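Local structure of oxidase (Sinorhizobium meliloti, 4FFU) at residues Cys148-Ile151 / Val157-Ala160; Thr50-His55 / Val117-Thr122; Glu32-Gly37 / Gly142-Arg147; Met67-Ala72 / Gly78-His83; Ser43-Thr48 / Phe88-Gly93. The protein has no established function but belongs to the MaoC-like, NodN-related family of the hot-dog fold, with a monoamine oxidase activity only tentatively assigned. One frame throughout, in Å; residues are numbered along the deposited sequence. Where two conformers were deposited one is given.

Contact 1 (Cys148-Ile151 / Val157-Ala160); sequences CEVI and VVLA
Val150 is held through both of its backbone polar atoms: its N donates to Leu159 O and its O accepts from Val158 N, each in a nearly straight bond of 2.8 Å. A second, weak bond from Leu159 N, at 3.5 Å, reaches the same Val150 O. Two consecutive residues facing one on the neighbouring strand make a classic beta bulge, set in the antiparallel hairpin of strands 141-151 and 157-168 in a hot-dog fold. Val158 is the extra residue, with near-helical backbone angles (phi -106°, psi -24°), and the register slips by one between the Val150-Leu159 and Ile151-Val157 pairs. CA-H...O contacts supplement the ladder, the shortest from Ala160 CA to Cys148 O at 3.2 Å.

The face bearing Val150 and Leu159 turns to helix 84-93, where Leu159 packs on Ile87 and Phe88. Here Val150 spreads its two methyls: CG2 meets Leu159 CD2 at 3.9 Å, while CG1 lies against Val158 CG2 at 3.7 Å. The other face carries Glu149, Ile151, Val157 and Ala160. Val157 CG2 touches both Ile151 CG2, at 4.1 Å, and Glu149 OE2; the other carboxylate oxygen, Glu149 OE1, forms a salt bridge with Arg126 on the adjoining strand. Val158 turns CG2 into the slot between its own N and carbonyl carbon, which brings this methyl to 3.4 Å from Val150 O, beside the oxygen that the two amides share.

Contact 2 (Thr50-His55 / Val117-Thr122); sequences TDFVVH and VHIGDT
Phe52 of helix 49-59 offers one ring face to Ile119, and the interactions across the contact are all of the non-bonded, van der Waals kind. The main one is CH-pi: Ile119 CG1 stands 3.8 Å from the Phe52 ring centroid, 18° off the normal and displaced toward the CE1-CZ side, with CE1 the nearest carbon at 3.6 Å. A chi1 of -68° sets Ile119 CG1 over the ring, and the extended chi2 carries CD1 on past it, leaving the methylene to do the touching. At the ring edge, Val117 O lies 4.0 Å from Phe52 CZ; this oxygen also takes a backbone hydrogen bond from Ala82.

The hydrogen bonds stay inside the loop. His118 to Asp121 forms a type II beta turn, closed by Asp121 N to His118 O (3.1 Å), with Gly120 at the positive-phi corner. His118 N returns a nearly straight bond to Asp121 OD2 (2.8 Å, 174°), reaching it from above the carboxylate plane, while Asp121 OD1 binds Gln153. These bonds probably stiffen the turn that presents Ile119 to the aromatic face. No hydrogen bond links the two segments, and their contact rests mainly on apolar packing and CH-pi.

Contact 3 (Glu32-Gly37 / Gly142-Arg147); sequences EDYEQG and GRVVER
The Tyr34 ring has both methyls of Val144 over one face and Glu146 at its edge. Val144 straddles the CG end of the ring: its CG1 lies 3.9 Å from Tyr34 CD1 in an offset CH-pi contact, and its CG2 packs over the same face, 4.0 Å from Tyr34 CD2. Near the ring plane, Glu146 OE2 comes to 3.7 Å from Tyr34 CE1, with the carboxylate turned 76° to the ring; an oxygen beside an aromatic C-H is a mildly favourable edge approach. Glu146 gets there because its chain runs out extended beyond CG (chi2 -165°).

A water in the plane of the ring joins the two polar ends: it lies 2.6 Å from Tyr34 OH and donates to Glu146 OE2 at 2.8 Å. Tyr34 OH is also hydrogen-bonded to Asn100, so two partners fix the phenol end while Val144 supports its base. The carboxylate's other oxygen, OE1, makes a weak, long ion pair with Arg40.

The segment 32-37 forms the lead-in to strand 39-46. Its tyrosine lies across strand 141-151 of the hot-dog sheet, flanked by Ile129 of strand 122-134 and Val167 of strand 157-168.

Contact 4 (Met67-Ala72 / Gly78-His83); sequences MDAEFA and GQRIAH
Asp68, whose carbonyl O lies 4.0 Å from Arg80 CG across the contact, has its OD1 gripped by two backbone amides. Phe71 N donates to Asp68 OD1 at 3.0 Å in a nearly straight bond (170°) from above the carboxylate plane, and Glu70 N adds a weak bond at a poor angle. This N-cap closes the start of a short, weakly bonded helix at about 69-72.

The helix then lies against Arg80. Ala69 CB sits over one face of its guanidinium, 3.7 Å from Arg80 NE. Arg80 CD passes the backbone of Ala69, and the bend at chi3 (-79°) then turns NE and the flat head to meet that methyl; Arg80 NH1 forms a salt bridge with Glu49. The two segments bracket a five-residue loop in the excursion that, in this hot-dog fold, separates the first strand from the central helix 84-93, and His83 occupies the N-cap position of that helix.

Ala72 CB meets the start of the arginine, 3.5 Å from Arg80 N. Ala72 O receives a CA-H...O contact from Gly78 CA (3.2 Å), whereas Gln79 N is badly angled for a hydrogen bond to it. A water donates to Ala69 O at 2.7 Å and, weakly, to Gly78 O. On the fourth subunit, another copy, Thr46 OG1 is hydrogen-bonded to Ala69 N.

Contact 5 (Ser43-Thr48 / Phe88-Gly93); sequences SGRTIT and FSIGVG
Ile90, on the central helix of the hot-dog fold (84-93), reaches both Arg45 and Ile47 of the segment around the end of strand 39-46. Its CD1 lies over one face of the Arg45 guanidinium, 3.8 Å above the plane and offset toward the rim on the NH2 side. The other branch, Ile90 CG2, comes to 3.7 Å from Arg45 NH1. Isoleucine and arginine chains cross at about a right angle. Ile47 and Ile90 meet differently, reaching tip to tip with their CD1 methyls 3.9 Å apart.

Arg45 delivers its head to this spot by running straight out, with CG anti to its backbone N (chi1 176°) and the chain extended as far as NE. The nitrogens at the edge of the head are then held by two polar partners: NH2 forms a salt bridge with Asp51 of helix 49-59, and NH1 donates to His58 O of the third subunit, another copy of the protein. The buried positive charge is therefore probably offset by Asp51, and the apolar face contact probably helps hold the guanidinium plane in which these bonds are made. Ile123 of strand 122-134 packs against both isoleucines.

The branch methyl of Ile90 completes the packing on both partners: its CG2 lies 4.1 Å from Ile47 CD1 and equally far, 4.1 Å, from Arg45 CD.

Contacts 1, 3 and 5 are buried and contacts 2 and 4 only partly so. Contacts 1 and 3 share strand 141-151, but the former is backbone pairing within the sheet and the latter an aromatic and water-bridged covering over the N-terminal half of that strand. Contact 5 joins the central helix to the edge strand 39-46 of the same sheet, and its Gly91 CA touches Val150 CG2 of contact 1. Contacts 2 and 4 are neighbours, with centres 11 Å apart: the rings of His55 and His83 meet, and Phe52 lies against Ala82. Contacts 2, 4 and 5 all reach other subunits, whereas no other subunit touches contacts 1 and 3.

Contact 1 (Cys148-Ile151 / Val157-Ala160)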
# COMPACT_ATOMS: atom_id res chain seq x y z
N CYS I 148 16.00 22.32 -6.89
CA CYS I 148 15.90 21.19 -5.97
C CYS I 148 17.05 20.24 -6.26
O CYS I 148 17.24 19.85 -7.40
CB CYS I 148 14.56 20.46 -6.14
SG CYS I 148 13.14 21.52 -5.74
N GLU I 149 17.80 19.89 -5.23
CA GLU I 149 18.87 18.94 -5.37
C GLU I 149 18.68 17.84 -4.35
O GLU I 149 18.72 18.11 -3.13
CB GLU I 149 20.22 19.60 -5.12
CG GLU I 149 20.58 20.66 -6.13
CD GLU I 149 21.81 21.40 -5.71
OE1 GLU I 149 21.70 22.30 -4.86
OE2 GLU I 149 22.91 21.08 -6.23
N VAL I 150 18.51 16.62 -4.85
CA VAL I 150 18.39 15.43 -4.01
C VAL I 150 19.80 14.86 -3.83
O VAL I 150 20.50 14.60 -4.80
CB VAL I 150 17.48 14.36 -4.66
CG1 VAL I 150 17.26 13.22 -3.69
CG2 VAL I 150 16.14 14.99 -5.07
N ILE I 151 20.19 14.67 -2.57
CA ILE I 151 21.56 14.26 -2.25
C ILE I 151 21.54 12.97 -1.45
O ILE I 151 20.64 12.75 -0.64
CB ILE I 151 22.37 15.35 -1.50
CG1 ILE I 151 21.66 15.82 -0.22
CG2 ILE I 151 22.68 16.52 -2.43
CD1 ILE I 151 22.52 16.70 0.68
N VAL I 157 25.00 14.61 -5.33
CA VAL I 157 23.72 14.90 -6.00
C VAL I 157 23.29 13.68 -6.80
O VAL I 157 24.06 13.18 -7.63
CB VAL I 157 23.82 16.13 -6.94
CG1 VAL I 157 22.48 16.39 -7.63
CG2 VAL I 157 24.20 17.36 -6.15
N VAL I 158 22.07 13.19 -6.57
CA VAL I 158 21.57 12.06 -7.38
C VAL I 158 20.50 12.52 -8.38
O VAL I 158 20.29 11.86 -9.41
CB VAL I 158 21.03 10.90 -6.50
CG1 VAL I 158 22.15 10.44 -5.57
CG2 VAL I 158 19.81 11.35 -5.70
N LEU I 159 19.85 13.65 -8.08
CA LEU I 159 18.85 14.24 -8.96
C LEU I 159 18.80 15.76 -8.76
O LEU I 159 18.96 16.27 -7.64
CB LEU I 159 17.47 13.59 -8.64
CG LEU I 159 16.29 14.01 -9.51
CD1 LEU I 159 15.29 12.83 -9.60
CD2 LEU I 159 15.60 15.27 -8.96
N ALA I 160 18.55 16.49 -9.83
CA ALA I 160 18.38 17.94 -9.74
C ALA I 160 17.24 18.34 -10.64
O ALA I 160 16.97 17.67 -11.63
CB ALA I 160 19.66 18.65 -10.17

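Contact 2 (Thr50-His55 / Val117-Thr122)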
# COMPACT_ATOMS: atom_id res chain seq x y z
N THR I 50 11.04 -1.84 -0.00
CA THR I 50 9.57 -1.54 0.02
C THR I 50 9.21 -0.42 -0.93
O THR I 50 8.23 -0.47 -1.67
CB THR I 50 9.10 -1.13 1.44
OG1 THR I 50 9.34 -2.23 2.32
CG2 THR I 50 7.59 -0.85 1.43
N ASP I 51 10.02 0.63 -0.90
CA ASP I 51 9.77 1.78 -1.78
C ASP I 51 9.86 1.41 -3.26
O ASP I 51 9.10 1.97 -4.09
CB ASP I 51 10.77 2.90 -1.42
CG ASP I 51 10.55 3.44 -0.03
OD1 ASP I 51 9.44 3.94 0.26
OD2 ASP I 51 11.51 3.38 0.80
N PHE I 52 10.78 0.51 -3.61
CA PHE I 52 10.89 0.01 -5.00
C PHE I 52 9.61 -0.72 -5.38
O PHE I 52 9.07 -0.48 -6.45
CB PHE I 52 12.06 -0.97 -5.19
CG PHE I 52 13.41 -0.33 -5.38
CD1 PHE I 52 13.90 0.63 -4.49
CD2 PHE I 52 14.23 -0.77 -6.41
CE1 PHE I 52 15.18 1.17 -4.67
CE2 PHE I 52 15.52 -0.27 -6.58
CZ PHE I 52 16.00 0.71 -5.71
N VAL I 53 9.14 -1.61 -4.50
CA VAL I 53 7.98 -2.47 -4.78
C VAL I 53 6.68 -1.63 -4.82
O VAL I 53 5.85 -1.84 -5.71
CB VAL I 53 7.89 -3.61 -3.75
CG1 VAL I 53 6.59 -4.41 -3.89
CG2 VAL I 53 9.11 -4.53 -3.89
N VAL I 54 6.56 -0.67 -3.90
CA VAL I 54 5.42 0.28 -3.87
C VAL I 54 5.44 1.13 -5.13
O VAL I 54 4.40 1.31 -5.78
CB VAL I 54 5.41 1.16 -2.60
CG1 VAL I 54 4.28 2.20 -2.71
CG2 VAL I 54 5.15 0.27 -1.39
N HIS I 55 6.62 1.66 -5.50
CA HIS I 55 6.63 2.52 -6.69
C HIS I 55 6.20 1.75 -7.95
O HIS I 55 5.45 2.29 -8.77
CB HIS I 55 8.02 3.10 -6.96
CG HIS I 55 7.98 4.27 -7.89
ND1 HIS I 55 7.55 5.51 -7.49
CD2 HIS I 55 8.29 4.38 -9.21
CE1 HIS I 55 7.63 6.35 -8.51
NE2 HIS I 55 8.06 5.69 -9.57
N VAL I 117 20.24 5.55 -7.61
CA VAL I 117 19.95 5.35 -6.19
C VAL I 117 19.67 3.86 -5.97
O VAL I 117 18.91 3.23 -6.73
CB VAL I 117 18.74 6.21 -5.73
CG1 VAL I 117 18.34 5.91 -4.28
CG2 VAL I 117 19.06 7.69 -5.92
N HIS I 118 20.29 3.31 -4.93
CA HIS I 118 20.18 1.90 -4.63
C HIS I 118 19.43 1.69 -3.35
O HIS I 118 19.32 2.60 -2.55
CB HIS I 118 21.58 1.30 -4.48
CG HIS I 118 22.43 1.51 -5.69
ND1 HIS I 118 23.63 2.18 -5.66
CD2 HIS I 118 22.22 1.16 -6.98
CE1 HIS I 118 24.13 2.23 -6.88
NE2 HIS I 118 23.30 1.61 -7.70
N ILE I 119 18.94 0.47 -3.17
CA ILE I 119 18.31 0.07 -1.90
C ILE I 119 19.28 0.35 -0.76
O ILE I 119 20.46 -0.05 -0.84
CB ILE I 119 17.90 -1.41 -1.93
CG1 ILE I 119 16.74 -1.62 -2.94
CG2 ILE I 119 17.55 -1.91 -0.52
CD1 ILE I 119 16.46 -3.08 -3.27
N GLY I 120 18.81 1.05 0.27
CA GLY I 120 19.67 1.35 1.44
C GLY I 120 20.29 2.73 1.43
O GLY I 120 20.80 3.17 2.44
N ASP I 121 20.27 3.40 0.28
CA ASP I 121 20.70 4.79 0.18
C ASP I 121 19.73 5.67 0.96
O ASP I 121 18.52 5.39 1.02
CB ASP I 121 20.76 5.26 -1.29
CG ASP I 121 21.97 4.67 -2.06
OD1 ASP I 121 22.84 4.01 -1.46
OD2 ASP I 121 22.03 4.87 -3.31
N THR I 122 20.25 6.76 1.52
CA THR I 122 19.42 7.70 2.25
C THR I 122 19.50 9.03 1.51
O THR I 122 20.59 9.48 1.16
CB THR I 122 19.91 7.83 3.71
OG1 THR I 122 19.80 6.55 4.33
CG2 THR I 122 19.05 8.84 4.50

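Contact 3 (Glu32-Gly37 / Gly142-Arg147)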
# COMPACT_ATOMS: atom_id res chain seq x y z
N GLU I 32 7.24 39.04 -3.49
CA GLU I 32 8.25 40.01 -3.05
C GLU I 32 9.12 39.53 -1.90
O GLU I 32 10.28 39.96 -1.78
CB GLU I 32 7.62 41.36 -2.69
CG GLU I 32 6.91 42.05 -3.86
CD GLU I 32 5.46 41.62 -4.04
OE1 GLU I 32 5.00 40.67 -3.36
OE2 GLU I 32 4.77 42.24 -4.88
N ASP I 33 8.59 38.66 -1.05
CA ASP I 33 9.32 38.21 0.13
C ASP I 33 10.18 36.94 -0.04
O ASP I 33 10.90 36.54 0.88
CB ASP I 33 8.37 38.07 1.32
CG ASP I 33 7.58 39.35 1.58
OD1 ASP I 33 8.11 40.46 1.31
OD2 ASP I 33 6.44 39.25 2.05
N TYR I 34 10.14 36.32 -1.22
CA TYR I 34 11.10 35.25 -1.51
C TYR I 34 12.49 35.85 -1.56
O TYR I 34 12.69 36.89 -2.19
CB TYR I 34 10.77 34.55 -2.83
CG TYR I 34 9.82 33.38 -2.65
CD1 TYR I 34 10.32 32.09 -2.39
CD2 TYR I 34 8.45 33.55 -2.72
CE1 TYR I 34 9.45 31.00 -2.23
CE2 TYR I 34 7.58 32.48 -2.56
CZ TYR I 34 8.08 31.21 -2.31
OH TYR I 34 7.19 30.16 -2.16
N GLU I 35 13.44 35.21 -0.89
CA GLU I 35 14.79 35.74 -0.87
C GLU I 35 15.68 34.91 -1.75
O GLU I 35 15.89 33.74 -1.45
CB GLU I 35 15.34 35.72 0.56
CG GLU I 35 14.41 36.35 1.58
CD GLU I 35 14.86 36.06 3.00
OE1 GLU I 35 14.88 34.88 3.41
OE2 GLU I 35 15.20 37.04 3.69
N GLN I 36 16.23 35.49 -2.81
CA GLN I 36 17.21 34.77 -3.61
C GLN I 36 18.32 34.27 -2.73
O GLN I 36 18.84 35.02 -1.89
CB GLN I 36 17.82 35.65 -4.69
CG GLN I 36 16.87 36.00 -5.80
CD GLN I 36 17.49 37.01 -6.74
OE1 GLN I 36 16.83 37.97 -7.13
NE2 GLN I 36 18.76 36.81 -7.08
N GLY I 37 18.70 33.01 -2.94
CA GLY I 37 19.81 32.43 -2.22
C GLY I 37 19.40 31.72 -0.95
O GLY I 37 20.21 31.04 -0.35
N GLY I 142 4.24 36.72 -9.68
CA GLY I 142 5.61 36.63 -10.18
C GLY I 142 6.02 35.17 -10.29
O GLY I 142 5.35 34.31 -9.74
N ARG I 143 7.12 34.91 -10.99
CA ARG I 143 7.68 33.57 -11.15
C ARG I 143 8.89 33.39 -10.23
O ARG I 143 9.81 34.24 -10.22
CB ARG I 143 8.08 33.35 -12.62
CG ARG I 143 8.72 32.00 -12.94
CD ARG I 143 9.18 31.92 -14.39
NE ARG I 143 10.56 31.44 -14.52
CZ ARG I 143 10.95 30.46 -15.33
NH1 ARG I 143 10.06 29.86 -16.11
NH2 ARG I 143 12.22 30.09 -15.38
N VAL I 144 8.90 32.31 -9.46
CA VAL I 144 10.05 31.98 -8.60
C VAL I 144 10.57 30.60 -9.00
O VAL I 144 9.80 29.65 -9.09
CB VAL I 144 9.67 31.99 -7.11
CG1 VAL I 144 10.88 31.64 -6.24
CG2 VAL I 144 9.09 33.34 -6.70
N VAL I 145 11.88 30.50 -9.25
CA VAL I 145 12.49 29.19 -9.51
C VAL I 145 13.15 28.68 -8.22
O VAL I 145 14.04 29.34 -7.67
CB VAL I 145 13.52 29.24 -10.63
CG1 VAL I 145 14.23 27.88 -10.77
CG2 VAL I 145 12.86 29.69 -11.94
N GLU I 146 12.72 27.51 -7.76
CA GLU I 146 13.38 26.80 -6.67
C GLU I 146 14.22 25.63 -7.23
O GLU I 146 13.67 24.66 -7.78
CB GLU I 146 12.35 26.24 -5.69
CG GLU I 146 11.54 27.32 -4.99
CD GLU I 146 10.79 26.78 -3.78
OE1 GLU I 146 10.25 25.66 -3.84
OE2 GLU I 146 10.73 27.52 -2.78
N ARG I 147 15.53 25.72 -7.07
CA ARG I 147 16.42 24.66 -7.49
C ARG I 147 16.33 23.54 -6.45
O ARG I 147 16.55 23.80 -5.26
CB ARG I 147 17.85 25.18 -7.58
CG ARG I 147 18.86 24.09 -7.90
CD ARG I 147 19.36 24.23 -9.32
NE ARG I 147 20.41 23.27 -9.67
CZ ARG I 147 20.31 22.37 -10.64
NH1 ARG I 147 19.20 22.30 -11.38
NH2 ARG I 147 21.33 21.54 -10.89
O HOH W 1 8.21 27.87 -1.67

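Contact 4 (Met67-Ala72 / Gly78-His83)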
# COMPACT_ATOMS: atom_id res chain seq x y z
N MSE I 67 13.19 -4.49 -10.43
CA MSE I 67 12.43 -5.51 -9.71
C MSE I 67 13.02 -6.89 -9.65
O MSE I 67 12.47 -7.74 -8.96
CB MSE I 67 11.03 -5.68 -10.32
CG MSE I 67 10.28 -4.35 -10.39
SE MSE I 67 10.13 -3.54 -8.61
CE MSE I 67 8.70 -4.74 -8.04
N ASP I 68 14.12 -7.15 -10.36
CA ASP I 68 14.67 -8.52 -10.46
C ASP I 68 16.12 -8.53 -9.99
O ASP I 68 17.00 -8.10 -10.73
CB ASP I 68 14.55 -9.02 -11.92
CG ASP I 68 15.13 -10.44 -12.13
OD1 ASP I 68 15.90 -10.95 -11.27
OD2 ASP I 68 14.81 -11.05 -13.19
N ALA I 69 16.35 -8.99 -8.77
CA ALA I 69 17.70 -8.96 -8.17
C ALA I 69 18.70 -9.83 -8.93
O ALA I 69 19.90 -9.52 -8.95
CB ALA I 69 17.65 -9.38 -6.71
N GLU I 70 18.23 -10.89 -9.58
CA GLU I 70 19.12 -11.77 -10.34
C GLU I 70 19.59 -11.12 -11.65
O GLU I 70 20.77 -11.08 -11.93
CB GLU I 70 18.44 -13.12 -10.63
CG GLU I 70 18.08 -13.94 -9.39
CD GLU I 70 19.29 -14.43 -8.59
OE1 GLU I 70 20.42 -14.52 -9.12
OE2 GLU I 70 19.12 -14.74 -7.39
N PHE I 71 18.65 -10.55 -12.40
CA PHE I 71 18.97 -9.85 -13.63
C PHE I 71 19.89 -8.68 -13.32
O PHE I 71 20.83 -8.40 -14.07
CB PHE I 71 17.69 -9.35 -14.30
CG PHE I 71 17.93 -8.35 -15.39
CD1 PHE I 71 18.40 -8.75 -16.64
CD2 PHE I 71 17.72 -7.00 -15.16
CE1 PHE I 71 18.63 -7.81 -17.65
CE2 PHE I 71 17.95 -6.06 -16.16
CZ PHE I 71 18.40 -6.48 -17.41
N ALA I 72 19.61 -7.99 -12.21
CA ALA I 72 20.39 -6.81 -11.87
C ALA I 72 21.88 -7.10 -11.60
O ALA I 72 22.72 -6.20 -11.72
CB ALA I 72 19.75 -6.09 -10.69
N GLY I 78 25.66 -3.94 -10.81
CA GLY I 78 25.35 -5.24 -10.16
C GLY I 78 24.17 -5.29 -9.20
O GLY I 78 23.95 -6.30 -8.52
N GLN I 79 23.40 -4.21 -9.14
CA GLN I 79 22.25 -4.19 -8.25
C GLN I 79 21.06 -3.44 -8.83
O GLN I 79 21.18 -2.72 -9.84
CB GLN I 79 22.62 -3.62 -6.89
CG GLN I 79 23.14 -2.21 -6.93
CD GLN I 79 23.53 -1.73 -5.56
OE1 GLN I 79 22.77 -1.89 -4.59
NE2 GLN I 79 24.68 -1.12 -5.46
N ARG I 80 19.90 -3.66 -8.22
CA ARG I 80 18.69 -2.99 -8.69
C ARG I 80 18.82 -1.48 -8.51
O ARG I 80 19.47 -1.03 -7.57
CB ARG I 80 17.47 -3.49 -7.91
CG ARG I 80 17.04 -4.92 -8.28
CD ARG I 80 16.06 -5.41 -7.22
NE ARG I 80 16.79 -5.85 -6.03
CZ ARG I 80 16.21 -6.21 -4.89
NH1 ARG I 80 14.87 -6.12 -4.75
NH2 ARG I 80 16.98 -6.66 -3.87
N ILE I 81 18.23 -0.72 -9.42
CA ILE I 81 18.28 0.74 -9.34
C ILE I 81 16.88 1.32 -9.26
O ILE I 81 15.94 0.80 -9.87
CB ILE I 81 19.09 1.38 -10.51
CG1 ILE I 81 18.39 1.17 -11.85
CG2 ILE I 81 20.53 0.84 -10.54
CD1 ILE I 81 18.99 1.90 -13.05
N ALA I 82 16.73 2.38 -8.48
CA ALA I 82 15.41 3.01 -8.26
C ALA I 82 14.92 3.64 -9.53
O ALA I 82 15.71 4.14 -10.33
CB ALA I 82 15.53 4.08 -7.17
N HIS I 83 13.60 3.61 -9.74
CA HIS I 83 12.99 4.32 -10.87
C HIS I 83 13.30 5.81 -10.77
O HIS I 83 13.24 6.37 -9.67
CB HIS I 83 11.46 4.23 -10.77
CG HIS I 83 10.90 2.85 -10.73
ND1 HIS I 83 10.94 2.04 -9.62
CD2 HIS I 83 10.13 2.19 -11.64
CE1 HIS I 83 10.28 0.93 -9.86
NE2 HIS I 83 9.77 0.99 -11.08
O HOH W 2 21.19 -7.79 -7.29

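Contact 5 (Ser43-Thr48 / Phe88-Gly93)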
# COMPACT_ATOMS: atom_id res chain seq x y z
N SER I 43 14.70 16.75 6.10
CA SER I 43 15.19 15.59 6.84
C SER I 43 15.38 14.46 5.83
O SER I 43 15.00 14.58 4.67
CB SER I 43 14.24 15.23 7.98
OG SER I 43 12.93 15.15 7.50
N GLY I 44 16.02 13.38 6.27
CA GLY I 44 16.42 12.30 5.38
C GLY I 44 15.45 11.12 5.38
O GLY I 44 14.65 10.95 6.29
N ARG I 45 15.52 10.34 4.32
CA ARG I 45 14.67 9.15 4.20
C ARG I 45 15.46 8.07 3.50
O ARG I 45 15.95 8.27 2.39
CB ARG I 45 13.37 9.48 3.44
CG ARG I 45 12.50 8.25 3.20
CD ARG I 45 11.16 8.68 2.67
NE ARG I 45 10.40 7.51 2.23
CZ ARG I 45 9.29 7.61 1.52
NH1 ARG I 45 8.81 8.82 1.22
NH2 ARG I 45 8.67 6.50 1.13
N THR I 46 15.61 6.92 4.15
CA THR I 46 16.27 5.77 3.54
C THR I 46 15.35 5.11 2.51
O THR I 46 14.20 4.82 2.82
CB THR I 46 16.67 4.77 4.62
OG1 THR I 46 17.56 5.44 5.52
CG2 THR I 46 17.34 3.53 4.00
N ILE I 47 15.86 4.91 1.29
CA ILE I 47 15.09 4.31 0.21
C ILE I 47 15.21 2.81 0.38
O ILE I 47 16.32 2.29 0.39
CB ILE I 47 15.61 4.79 -1.16
CG1 ILE I 47 15.51 6.34 -1.25
CG2 ILE I 47 14.85 4.07 -2.28
CD1 ILE I 47 14.10 6.89 -1.00
N THR I 48 14.07 2.14 0.56
CA THR I 48 14.05 0.75 0.97
C THR I 48 13.56 -0.11 -0.19
O THR I 48 13.03 0.40 -1.19
CB THR I 48 13.08 0.49 2.18
OG1 THR I 48 11.72 0.79 1.79
CG2 THR I 48 13.47 1.38 3.38
N PHE I 88 12.48 11.30 -8.04
CA PHE I 88 11.82 12.59 -8.24
C PHE I 88 10.66 12.79 -7.27
O PHE I 88 10.61 13.81 -6.59
CB PHE I 88 11.37 12.74 -9.69
CG PHE I 88 10.78 14.09 -10.01
CD1 PHE I 88 11.50 15.25 -9.79
CD2 PHE I 88 9.50 14.19 -10.58
CE1 PHE I 88 10.97 16.52 -10.08
CE2 PHE I 88 8.96 15.45 -10.88
CZ PHE I 88 9.69 16.60 -10.63
N SER I 89 9.70 11.84 -7.24
CA SER I 89 8.51 11.97 -6.39
C SER I 89 8.83 12.04 -4.91
O SER I 89 8.26 12.84 -4.18
CB SER I 89 7.52 10.83 -6.66
OG SER I 89 7.13 10.83 -8.03
N ILE I 90 9.74 11.16 -4.46
CA ILE I 90 10.13 11.20 -3.05
C ILE I 90 10.97 12.42 -2.76
O ILE I 90 10.79 13.08 -1.71
CB ILE I 90 10.82 9.89 -2.60
CG1 ILE I 90 9.80 8.73 -2.66
CG2 ILE I 90 11.35 9.99 -1.16
CD1 ILE I 90 10.40 7.40 -2.25
N GLY I 91 11.89 12.75 -3.66
CA GLY I 91 12.74 13.93 -3.43
C GLY I 91 11.91 15.20 -3.25
O GLY I 91 12.19 15.99 -2.36
N VAL I 92 10.90 15.38 -4.10
CA VAL I 92 9.94 16.49 -4.01
C VAL I 92 9.05 16.35 -2.77
O VAL I 92 8.80 17.33 -2.05
CB VAL I 92 9.07 16.58 -5.31
CG1 VAL I 92 7.87 17.50 -5.11
CG2 VAL I 92 9.95 17.03 -6.48
N GLY I 93 8.59 15.12 -2.50
CA GLY I 93 7.74 14.87 -1.35
C GLY I 93 8.39 15.25 -0.04
O GLY I 93 7.71 15.75 0.85